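Local coordinates for protein putative type 11 methyltransferase (Sulfolobus solfataricus, PDB 3I9F) that probably acts as an S-adenosylmethionine-dependent methyltransferase of the type 11 family and binds zinc ions, at residues 19-24 and 75-81; 128-134 and 153-157; 81-86 and 133-137. All blocks are in the same frame, centred on the assembly; numbering follows the deposited sequence.

Contact 1: residues 19-24 and 75-81; sequences GVIVDY and SVDFILF
Strands 19-24 and 78-81 run side by side and parallel, their short axes 4.7 Å apart at closest and crossing at -19°, with I21 opposite F78, V22 opposite I79 and D23 opposite L80. At the start of the first strand, G19 passes close to D77, its CA 3.5 Å from D77 OD2. V20 donates from N to D77 OD2 (2.7 Å), and its O accepts from D77 N (2.8 Å) and F78 N (3.2 Å), clasping the corner that segment 75-81 turns at D77. I21 packs beside F78 on one face of the sheet, I21 CG1 to F78 CB 4.3 Å. The ladder continues through V22, whose N reaches F78 O at 2.7 Å and whose O accepts from L80 N at 2.9 Å; V22 CG2 packs on V76 CG1 at 3.9 Å. D23 shares the I21 face with L80. Finally, Y24 N bonds to L80 O (2.9 Å), and the t rotamer of Y24 brings its ring alongside F81, planes at 20° and centroids 4.9 Å apart with little overlap. This is the central parallel pairing of a Rossmann-like methyltransferase sheet, strand order 3-2-1-4-5-7-6. Backbone bonds and the D77 carboxylate set the register; buried, mostly apolar side chains follow from I21 onward, D23 excepted.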
loop_
_atom_site.group_PDB
_atom_site.type_symbol
_atom_site.label_atom_id
_atom_site.label_comp_id
_atom_site.label_asym_id
_atom_site.label_seq_id
_atom_site.Cartn_x
_atom_site.Cartn_y
_atom_site.Cartn_z
ATOM N N GLY B 19 -8.300 -2.730 -15.265
ATOM C CA GLY B 19 -8.650 -3.051 -13.861
ATOM C C GLY B 19 -7.530 -2.977 -12.833
ATOM O O GLY B 19 -6.462 -2.391 -13.080
ATOM N N VAL B 20 -7.798 -3.550 -11.657
ATOM C CA VAL B 20 -6.800 -3.597 -10.577
ATOM C C VAL B 20 -5.850 -4.774 -10.848
ATOM O O VAL B 20 -6.290 -5.919 -10.918
ATOM C CB VAL B 20 -7.459 -3.728 -9.177
ATOM C CG1 VAL B 20 -6.379 -3.943 -8.075
ATOM C CG2 VAL B 20 -8.310 -2.509 -8.875
ATOM N N ILE B 21 -4.574 -4.465 -11.027
ATOM C CA ILE B 21 -3.565 -5.427 -11.407
ATOM C C ILE B 21 -2.487 -5.531 -10.321
ATOM O O ILE B 21 -2.141 -4.538 -9.683
ATOM C CB ILE B 21 -2.836 -4.980 -12.703
ATOM C CG1 ILE B 21 -3.833 -4.837 -13.861
ATOM C CG2 ILE B 21 -1.751 -5.979 -13.099
ATOM C CD1 ILE B 21 -3.202 -4.206 -15.169
ATOM N N VAL B 22 -1.915 -6.710 -10.147
ATOM C CA VAL B 22 -0.801 -6.872 -9.244
ATOM C C VAL B 22 0.315 -7.477 -10.011
ATOM O O VAL B 22 0.102 -8.501 -10.593
ATOM C CB VAL B 22 -1.154 -7.817 -8.079
ATOM C CG1 VAL B 22 0.118 -8.235 -7.275
ATOM C CG2 VAL B 22 -2.174 -7.172 -7.157
ATOM N N ASP B 23 1.491 -6.844 -10.033
ATOM C CA ASP B 23 2.730 -7.476 -10.543
ATOM C C ASP B 23 3.459 -8.109 -9.333
ATOM O O ASP B 23 4.105 -7.419 -8.518
ATOM C CB ASP B 23 3.638 -6.440 -11.266
ATOM C CG ASP B 23 4.859 -7.066 -11.992
ATOM O OD1 ASP B 23 4.945 -8.304 -12.167
ATOM O OD2 ASP B 23 5.776 -6.310 -12.422
ATOM N N TYR B 24 3.332 -9.420 -9.222
ATOM C CA TYR B 24 3.788 -10.185 -8.043
ATOM C C TYR B 24 5.195 -10.744 -8.320
ATOM O O TYR B 24 5.367 -11.669 -9.089
ATOM C CB TYR B 24 2.788 -11.317 -7.767
ATOM C CG TYR B 24 2.695 -11.752 -6.327
ATOM C CD1 TYR B 24 3.825 -11.856 -5.505
ATOM C CD2 TYR B 24 1.487 -12.099 -5.788
ATOM C CE1 TYR B 24 3.712 -12.231 -4.178
ATOM C CE2 TYR B 24 1.386 -12.504 -4.475
ATOM C CZ TYR B 24 2.501 -12.575 -3.683
ATOM O OH TYR B 24 2.345 -12.960 -2.389
ATOM N N SER B 75 -10.285 -7.801 -4.239
ATOM C CA SER B 75 -10.193 -6.498 -4.857
ATOM C C SER B 75 -9.421 -6.481 -6.181
ATOM O O SER B 75 -9.265 -5.391 -6.764
ATOM C CB SER B 75 -9.534 -5.517 -3.867
ATOM O OG SER B 75 -8.135 -5.289 -4.117
ATOM N N VAL B 76 -8.953 -7.642 -6.673
ATOM C CA VAL B 76 -7.962 -7.665 -7.746
ATOM C C VAL B 76 -8.425 -8.440 -8.987
ATOM O O VAL B 76 -8.991 -9.543 -8.888
ATOM C CB VAL B 76 -6.558 -8.233 -7.244
ATOM C CG1 VAL B 76 -5.582 -8.488 -8.422
ATOM C CG2 VAL B 76 -5.933 -7.287 -6.252
ATOM N N ASP B 77 -8.149 -7.859 -10.150
ATOM C CA ASP B 77 -8.626 -8.404 -11.432
ATOM C C ASP B 77 -7.607 -9.316 -12.101
ATOM O O ASP B 77 -7.949 -10.447 -12.477
ATOM C CB ASP B 77 -9.046 -7.258 -12.382
ATOM C CG ASP B 77 -10.186 -6.394 -11.789
ATOM O OD1 ASP B 77 -11.311 -6.965 -11.648
ATOM O OD2 ASP B 77 -9.937 -5.176 -11.445
ATOM N N PHE B 78 -6.371 -8.834 -12.213
ATOM C CA PHE B 78 -5.261 -9.606 -12.709
ATOM C C PHE B 78 -4.005 -9.617 -11.777
ATOM O O PHE B 78 -3.610 -8.601 -11.196
ATOM C CB PHE B 78 -4.845 -9.024 -14.061
ATOM C CG PHE B 78 -5.929 -9.083 -15.113
ATOM C CD1 PHE B 78 -6.082 -10.220 -15.905
ATOM C CD2 PHE B 78 -6.797 -8.001 -15.299
ATOM C CE1 PHE B 78 -7.068 -10.276 -16.872
ATOM C CE2 PHE B 78 -7.792 -8.052 -16.244
ATOM C CZ PHE B 78 -7.932 -9.179 -17.043
ATOM N N ILE B 79 -3.371 -10.776 -11.685
ATOM C CA ILE B 79 -2.122 -10.959 -10.961
ATOM C C ILE B 79 -1.139 -11.572 -11.939
ATOM O O ILE B 79 -1.384 -12.650 -12.466
ATOM C CB ILE B 79 -2.309 -11.942 -9.779
ATOM C CG1 ILE B 79 -3.253 -11.356 -8.737
ATOM C CG2 ILE B 79 -0.978 -12.261 -9.141
ATOM C CD1 ILE B 79 -3.704 -12.332 -7.722
ATOM N N LEU B 80 -0.036 -10.889 -12.184
ATOM C CA LEU B 80 0.999 -11.415 -13.052
ATOM C C LEU B 80 2.142 -12.009 -12.224
ATOM O O LEU B 80 2.644 -11.400 -11.264
ATOM C CB LEU B 80 1.548 -10.310 -13.937
ATOM C CG LEU B 80 2.753 -10.649 -14.819
ATOM C CD1 LEU B 80 2.410 -11.671 -15.893
ATOM C CD2 LEU B 80 3.337 -9.386 -15.445
ATOM N N PHE B 81 2.565 -13.195 -12.645
ATOM C CA PHE B 81 3.791 -13.836 -12.170
ATOM C C PHE B 81 4.678 -14.010 -13.364
ATOM O O PHE B 81 4.537 -14.955 -14.101
ATOM C CB PHE B 81 3.471 -15.197 -11.578
ATOM C CG PHE B 81 2.885 -15.148 -10.199
ATOM C CD1 PHE B 81 3.696 -14.974 -9.091
ATOM C CD2 PHE B 81 1.560 -15.338 -10.007
ATOM C CE1 PHE B 81 3.190 -14.960 -7.844
ATOM C CE2 PHE B 81 1.013 -15.317 -8.742
ATOM C CZ PHE B 81 1.822 -15.117 -7.661
#

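Contact 2: residues 128-134 and 153-157; sequences MDEKDYM and FGLVL
F153, L155 and E130 bury the most surface where the start of helix 130-136 lies over strand 152-159. The short axes of 130-134 and 153-157 stay 10.5 Å apart and make an angle of 34°, so strand side chains bridge the gap, meeting both side chains and backbone at the helix start. F153, in the p rotamer, projects under the helix N-terminus: its CZ lies 3.3 Å from M128 O and 3.8 Å from Y133 CD1, both near the plane of the F153 ring, while CE1 comes within 3.5 Å of E130 N. Two residues on, L155 points the same way, with CD1 4.3 Å from M134 SD and CD2 3.5 Å from E130 OE1. E130 extends with chi1 and chi2 both t, its carboxylate held by a salt bridge to R145 of strand 140-146 while its CG and OE1 lie against L155 CD2. L157 ends the row, its CD1 4.1 Å from M134 SD. The helix start is fixed by D129 and D132: D132 N donates to D129 OD1 (2.8 Å) and D129 N to D132 OD2 (3.2 Å). The result is a capping-box helix laid with E130, Y133 and M134 on alternate residues of an antiparallel strand, the helix-on-sheet layering of the Rossmann-like methyltransferase fold.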
loop_
_atom_site.group_PDB
_atom_site.type_symbol
_atom_site.label_atom_id
_atom_site.label_comp_id
_atom_site.label_asym_id
_atom_site.label_seq_id
_atom_site.Cartn_x
_atom_site.Cartn_y
_atom_site.Cartn_z
ATOM N N MET B 128 10.062 -24.488 -13.526
ATOM C CA MET B 128 8.771 -25.129 -13.427
ATOM C C MET B 128 8.009 -25.044 -14.755
ATOM O O MET B 128 7.914 -23.968 -15.351
ATOM C CB MET B 128 7.922 -24.435 -12.348
ATOM C CG MET B 128 8.423 -24.561 -10.871
ATOM S SD MET B 128 7.544 -23.492 -9.700
ATOM C CE MET B 128 5.898 -23.769 -10.298
ATOM N N ASP B 129 7.397 -26.155 -15.178
ATOM C CA ASP B 129 6.521 -26.159 -16.345
ATOM C C ASP B 129 5.076 -25.988 -15.926
ATOM O O ASP B 129 4.772 -25.879 -14.732
ATOM C CB ASP B 129 6.679 -27.449 -17.144
ATOM C CG ASP B 129 6.461 -28.677 -16.297
ATOM O OD1 ASP B 129 5.693 -28.582 -15.300
ATOM O OD2 ASP B 129 7.055 -29.733 -16.605
ATOM N N GLU B 130 4.182 -25.934 -16.915
ATOM C CA GLU B 130 2.746 -25.921 -16.664
ATOM C C GLU B 130 2.340 -26.886 -15.577
ATOM O O GLU B 130 1.635 -26.533 -14.636
ATOM C CB GLU B 130 1.966 -26.328 -17.909
ATOM C CG GLU B 130 0.456 -26.134 -17.727
ATOM C CD GLU B 130 -0.380 -26.338 -18.993
ATOM O OE1 GLU B 130 0.050 -25.894 -20.087
ATOM O OE2 GLU B 130 -1.475 -26.937 -18.862
ATOM N N LYS B 131 2.752 -28.131 -15.717
ATOM C CA LYS B 131 2.263 -29.132 -14.794
ATOM C C LYS B 131 2.674 -28.749 -13.354
ATOM O O LYS B 131 1.887 -28.869 -12.438
ATOM C CB LYS B 131 2.743 -30.516 -15.204
ATOM C CG LYS B 131 2.174 -31.615 -14.326
ATOM C CD LYS B 131 2.709 -33.004 -14.713
ATOM C CE LYS B 131 1.998 -34.123 -13.908
ATOM N NZ LYS B 131 0.516 -33.898 -13.678
ATOM N N ASP B 132 3.902 -28.262 -13.183
ATOM C CA ASP B 132 4.378 -27.804 -11.865
ATOM C C ASP B 132 3.551 -26.635 -11.346
ATOM O O ASP B 132 3.209 -26.587 -10.175
ATOM C CB ASP B 132 5.867 -27.428 -11.909
ATOM C CG ASP B 132 6.772 -28.628 -12.227
ATOM O OD1 ASP B 132 6.553 -29.717 -11.615
ATOM O OD2 ASP B 132 7.696 -28.484 -13.071
ATOM N N TYR B 133 3.215 -25.708 -12.234
ATOM C CA TYR B 133 2.450 -24.567 -11.853
ATOM C C TYR B 133 1.103 -25.031 -11.350
ATOM O O TYR B 133 0.658 -24.582 -10.298
ATOM C CB TYR B 133 2.356 -23.524 -12.974
ATOM C CG TYR B 133 3.455 -22.466 -12.885
ATOM C CD1 TYR B 133 4.612 -22.570 -13.609
ATOM C CD2 TYR B 133 3.322 -21.370 -12.061
ATOM C CE1 TYR B 133 5.593 -21.625 -13.527
ATOM C CE2 TYR B 133 4.299 -20.416 -11.981
ATOM C CZ TYR B 133 5.440 -20.564 -12.707
ATOM O OH TYR B 133 6.451 -19.620 -12.602
ATOM N N MET B 134 0.477 -25.970 -12.022
ATOM C CA MET B 134 -0.890 -26.348 -11.633
ATOM C C MET B 134 -0.976 -27.199 -10.341
ATOM O O MET B 134 -2.031 -27.275 -9.729
ATOM C CB MET B 134 -1.650 -26.975 -12.821
ATOM C CG MET B 134 -1.614 -26.070 -14.109
ATOM S SD MET B 134 -1.935 -24.291 -13.878
ATOM C CE MET B 134 -3.625 -24.487 -13.317
ATOM N N PHE B 153 6.928 -20.091 -21.651
ATOM C CA PHE B 153 5.547 -20.428 -21.838
ATOM C C PHE B 153 4.754 -19.431 -21.045
ATOM O O PHE B 153 5.319 -18.669 -20.273
ATOM C CB PHE B 153 5.244 -21.877 -21.431
ATOM C CG PHE B 153 5.381 -22.159 -19.973
ATOM C CD1 PHE B 153 4.266 -22.283 -19.179
ATOM C CD2 PHE B 153 6.623 -22.335 -19.408
ATOM C CE1 PHE B 153 4.373 -22.550 -17.857
ATOM C CE2 PHE B 153 6.746 -22.615 -18.077
ATOM C CZ PHE B 153 5.614 -22.724 -17.292
ATOM N N GLY B 154 3.449 -19.428 -21.267
ATOM C CA GLY B 154 2.541 -18.415 -20.733
ATOM C C GLY B 154 1.181 -19.044 -20.488
ATOM O O GLY B 154 0.698 -19.795 -21.311
ATOM N N LEU B 155 0.575 -18.776 -19.337
ATOM C CA LEU B 155 -0.769 -19.267 -19.043
ATOM C C LEU B 155 -1.655 -18.123 -18.548
ATOM O O LEU B 155 -1.166 -17.132 -17.970
ATOM C CB LEU B 155 -0.733 -20.354 -17.988
ATOM C CG LEU B 155 0.298 -21.483 -18.115
ATOM C CD1 LEU B 155 0.430 -22.159 -16.749
ATOM C CD2 LEU B 155 -0.077 -22.514 -19.224
ATOM N N VAL B 156 -2.946 -18.239 -18.829
ATOM C CA VAL B 156 -3.928 -17.402 -18.222
ATOM C C VAL B 156 -4.776 -18.396 -17.490
ATOM O O VAL B 156 -5.144 -19.414 -18.050
ATOM C CB VAL B 156 -4.757 -16.627 -19.248
ATOM C CG1 VAL B 156 -5.836 -15.729 -18.527
ATOM C CG2 VAL B 156 -3.831 -15.809 -20.190
ATOM N N LEU B 157 -5.069 -18.106 -16.235
ATOM C CA LEU B 157 -5.658 -19.039 -15.330
ATOM C C LEU B 157 -6.893 -18.384 -14.731
ATOM O O LEU B 157 -6.850 -17.209 -14.441
ATOM C CB LEU B 157 -4.666 -19.290 -14.207
ATOM C CG LEU B 157 -3.761 -20.491 -14.133
ATOM C CD1 LEU B 157 -3.039 -20.683 -15.413
ATOM C CD2 LEU B 157 -2.794 -20.305 -12.977
#

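Contact 3: residues 81-86 and 133-137; sequences FANSFH and YMGWF
A water at the margin of an aromatic cluster bridges the two segments of this buried contact, which share no direct hydrogen bond. The water donates to Y133 OH (2.6 Å) and, weakly, to F81 O (3.1 Å), and accepts from F85 N (3.2 Å). The Y133 hydroxyl is also hydrogen-bonded to D112, which holds H86 ND1 as well. To one side of this polar point lies the cluster, made of F81, F85, Y133, W136 and F137. Strand residues 81-82 lead into a turn where N83 adopts positive phi (55°), after which F85, with chi1 t, directs its ring at the end of helix 130-136. There F85 buries more than any other residue of the contact. Its edge meets the face of the five-membered ring of W136 (centroids 5.2 Å, planes at 69°; F85 CE2 to W136 CG 3.6 Å), while its own face receives the edge of F137 (centroids 5.1 Å, planes at 54°). The F137 ring also presents an edge to F81, offset edge-to-face with centroids 5.7 Å apart and planes at 73°, F81 CE2 lying 3.8 Å from F137 CZ. Y133 lies obliquely to F85, centroids 5.5 Å apart, and its OH comes within 3.5 Å of F85 CB. F137, first to leave helical geometry, keeps its N bonded to Y133 O at 2.9 Å. The cluster fills the space between the C-terminal end of strand 76-82 and helix 130-136, with V94 of helix 91-101 against F81 and F85, I110 of strand 106-113 against F81 and Y133, and L157 of strand 152-159 against F137.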
loop_
_atom_site.group_PDB
_atom_site.type_symbol
_atom_site.label_atom_id
_atom_site.label_comp_id
_atom_site.label_asym_id
_atom_site.label_seq_id
_atom_site.Cartn_x
_atom_site.Cartn_y
_atom_site.Cartn_z
ATOM N N PHE B 81 2.565 -13.195 -12.645
ATOM C CA PHE B 81 3.791 -13.836 -12.170
ATOM C C PHE B 81 4.678 -14.010 -13.364
ATOM O O PHE B 81 4.537 -14.955 -14.101
ATOM C CB PHE B 81 3.471 -15.197 -11.578
ATOM C CG PHE B 81 2.885 -15.148 -10.199
ATOM C CD1 PHE B 81 3.696 -14.974 -9.091
ATOM C CD2 PHE B 81 1.560 -15.338 -10.007
ATOM C CE1 PHE B 81 3.190 -14.960 -7.844
ATOM C CE2 PHE B 81 1.013 -15.317 -8.742
ATOM C CZ PHE B 81 1.822 -15.117 -7.661
ATOM N N ALA B 82 5.599 -13.077 -13.551
ATOM C CA ALA B 82 6.525 -13.077 -14.682
ATOM C C ALA B 82 7.914 -13.524 -14.281
ATOM O O ALA B 82 8.713 -12.736 -13.774
ATOM C CB ALA B 82 6.599 -11.647 -15.318
ATOM N N ASN B 83 8.216 -14.776 -14.566
ATOM C CA ASN B 83 9.517 -15.388 -14.225
ATOM C C ASN B 83 9.858 -15.268 -12.787
ATOM O O ASN B 83 11.018 -15.122 -12.467
ATOM C CB ASN B 83 10.629 -14.777 -15.051
ATOM C CG ASN B 83 10.295 -14.797 -16.528
ATOM O OD1 ASN B 83 10.041 -15.876 -17.113
ATOM N ND2 ASN B 83 10.204 -13.630 -17.118
ATOM N N SER B 84 8.855 -15.292 -11.923
ATOM C CA SER B 84 9.079 -14.928 -10.533
ATOM C C SER B 84 8.600 -15.975 -9.533
ATOM O O SER B 84 9.108 -16.000 -8.455
ATOM C CB SER B 84 8.463 -13.560 -10.208
ATOM O OG SER B 84 7.059 -13.591 -10.369
ATOM N N PHE B 85 7.629 -16.813 -9.863
ATOM C CA PHE B 85 7.108 -17.753 -8.890
ATOM C C PHE B 85 8.116 -18.813 -8.503
ATOM O O PHE B 85 8.218 -19.179 -7.348
ATOM C CB PHE B 85 5.847 -18.424 -9.406
ATOM C CG PHE B 85 5.126 -19.235 -8.390
ATOM C CD1 PHE B 85 4.362 -18.621 -7.415
ATOM C CD2 PHE B 85 5.181 -20.622 -8.423
ATOM C CE1 PHE B 85 3.668 -19.361 -6.486
ATOM C CE2 PHE B 85 4.490 -21.395 -7.487
ATOM C CZ PHE B 85 3.748 -20.759 -6.505
ATOM N N HIS B 86 8.860 -19.312 -9.470
ATOM C CA HIS B 86 9.702 -20.455 -9.231
ATOM C C HIS B 86 10.721 -20.254 -8.136
ATOM O O HIS B 86 11.031 -21.192 -7.416
ATOM C CB HIS B 86 10.366 -20.959 -10.506
ATOM C CG HIS B 86 11.301 -19.990 -11.144
ATOM N ND1 HIS B 86 10.955 -19.262 -12.261
ATOM C CD2 HIS B 86 12.580 -19.653 -10.850
ATOM C CE1 HIS B 86 11.977 -18.501 -12.615
ATOM N NE2 HIS B 86 12.975 -18.718 -11.776
ATOM N N TYR B 133 3.215 -25.708 -12.234
ATOM C CA TYR B 133 2.450 -24.567 -11.853
ATOM C C TYR B 133 1.103 -25.031 -11.350
ATOM O O TYR B 133 0.658 -24.582 -10.298
ATOM C CB TYR B 133 2.356 -23.524 -12.974
ATOM C CG TYR B 133 3.455 -22.466 -12.885
ATOM C CD1 TYR B 133 4.612 -22.570 -13.609
ATOM C CD2 TYR B 133 3.322 -21.370 -12.061
ATOM C CE1 TYR B 133 5.593 -21.625 -13.527
ATOM C CE2 TYR B 133 4.299 -20.416 -11.981
ATOM C CZ TYR B 133 5.440 -20.564 -12.707
ATOM O OH TYR B 133 6.451 -19.620 -12.602
ATOM N N MET B 134 0.477 -25.970 -12.022
ATOM C CA MET B 134 -0.890 -26.348 -11.633
ATOM C C MET B 134 -0.976 -27.199 -10.341
ATOM O O MET B 134 -2.031 -27.275 -9.729
ATOM C CB MET B 134 -1.650 -26.975 -12.821
ATOM C CG MET B 134 -1.614 -26.070 -14.109
ATOM S SD MET B 134 -1.935 -24.291 -13.878
ATOM C CE MET B 134 -3.625 -24.487 -13.317
ATOM N N GLY B 135 0.130 -27.790 -9.909
ATOM C CA GLY B 135 0.238 -28.342 -8.575
ATOM C C GLY B 135 0.076 -27.265 -7.514
ATOM O O GLY B 135 -0.598 -27.485 -6.537
ATOM N N TRP B 136 0.662 -26.088 -7.716
ATOM C CA TRP B 136 0.503 -24.969 -6.772
ATOM C C TRP B 136 -0.823 -24.209 -6.917
ATOM O O TRP B 136 -1.485 -23.815 -5.926
ATOM C CB TRP B 136 1.640 -23.959 -6.955
ATOM C CG TRP B 136 2.916 -24.533 -6.615
ATOM C CD1 TRP B 136 3.857 -25.026 -7.476
ATOM C CD2 TRP B 136 3.422 -24.732 -5.317
ATOM N NE1 TRP B 136 4.911 -25.522 -6.783
ATOM C CE2 TRP B 136 4.672 -25.356 -5.448
ATOM C CE3 TRP B 136 2.924 -24.475 -4.040
ATOM C CZ2 TRP B 136 5.467 -25.694 -4.343
ATOM C CZ3 TRP B 136 3.708 -24.810 -2.948
ATOM C CH2 TRP B 136 4.963 -25.433 -3.112
ATOM N N PHE B 137 -1.174 -23.950 -8.168
ATOM C CA PHE B 137 -2.369 -23.224 -8.477
ATOM C C PHE B 137 -3.478 -24.224 -8.718
ATOM O O PHE B 137 -4.147 -24.171 -9.737
ATOM C CB PHE B 137 -2.124 -22.356 -9.696
ATOM C CG PHE B 137 -1.219 -21.180 -9.431
ATOM C CD1 PHE B 137 -1.751 -19.942 -9.132
ATOM C CD2 PHE B 137 0.160 -21.312 -9.474
ATOM C CE1 PHE B 137 -0.939 -18.868 -8.882
ATOM C CE2 PHE B 137 0.968 -20.253 -9.240
ATOM C CZ PHE B 137 0.424 -19.025 -8.937
HETATM O O HOH W 1 6.301 -17.025 -12.712
#

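Overall arrangement
All three contacts belong to one mixed sheet and its helical cover. Contact 1 is the core pairing within the sheet, held mainly by backbone hydrogen bonds, with one from V20 N to the D77 carboxylate; contacts 2 and 3 join helix 130-136 to the sheet through side chains, without direct hydrogen bonds between their segments. Contact 3 is buried and aromatic with a bridging water at its edge, whereas contact 2 is only partly buried and mixes apolar packing with charged groups. F81 belongs to both contacts 1 and 3, whose centres are about 14 Å apart, and Y24 O and S84 OG add a hydrogen bond between them. Contacts 2 and 3, centres about 7 Å apart, share Y133, while M128 packs against F85 and W136.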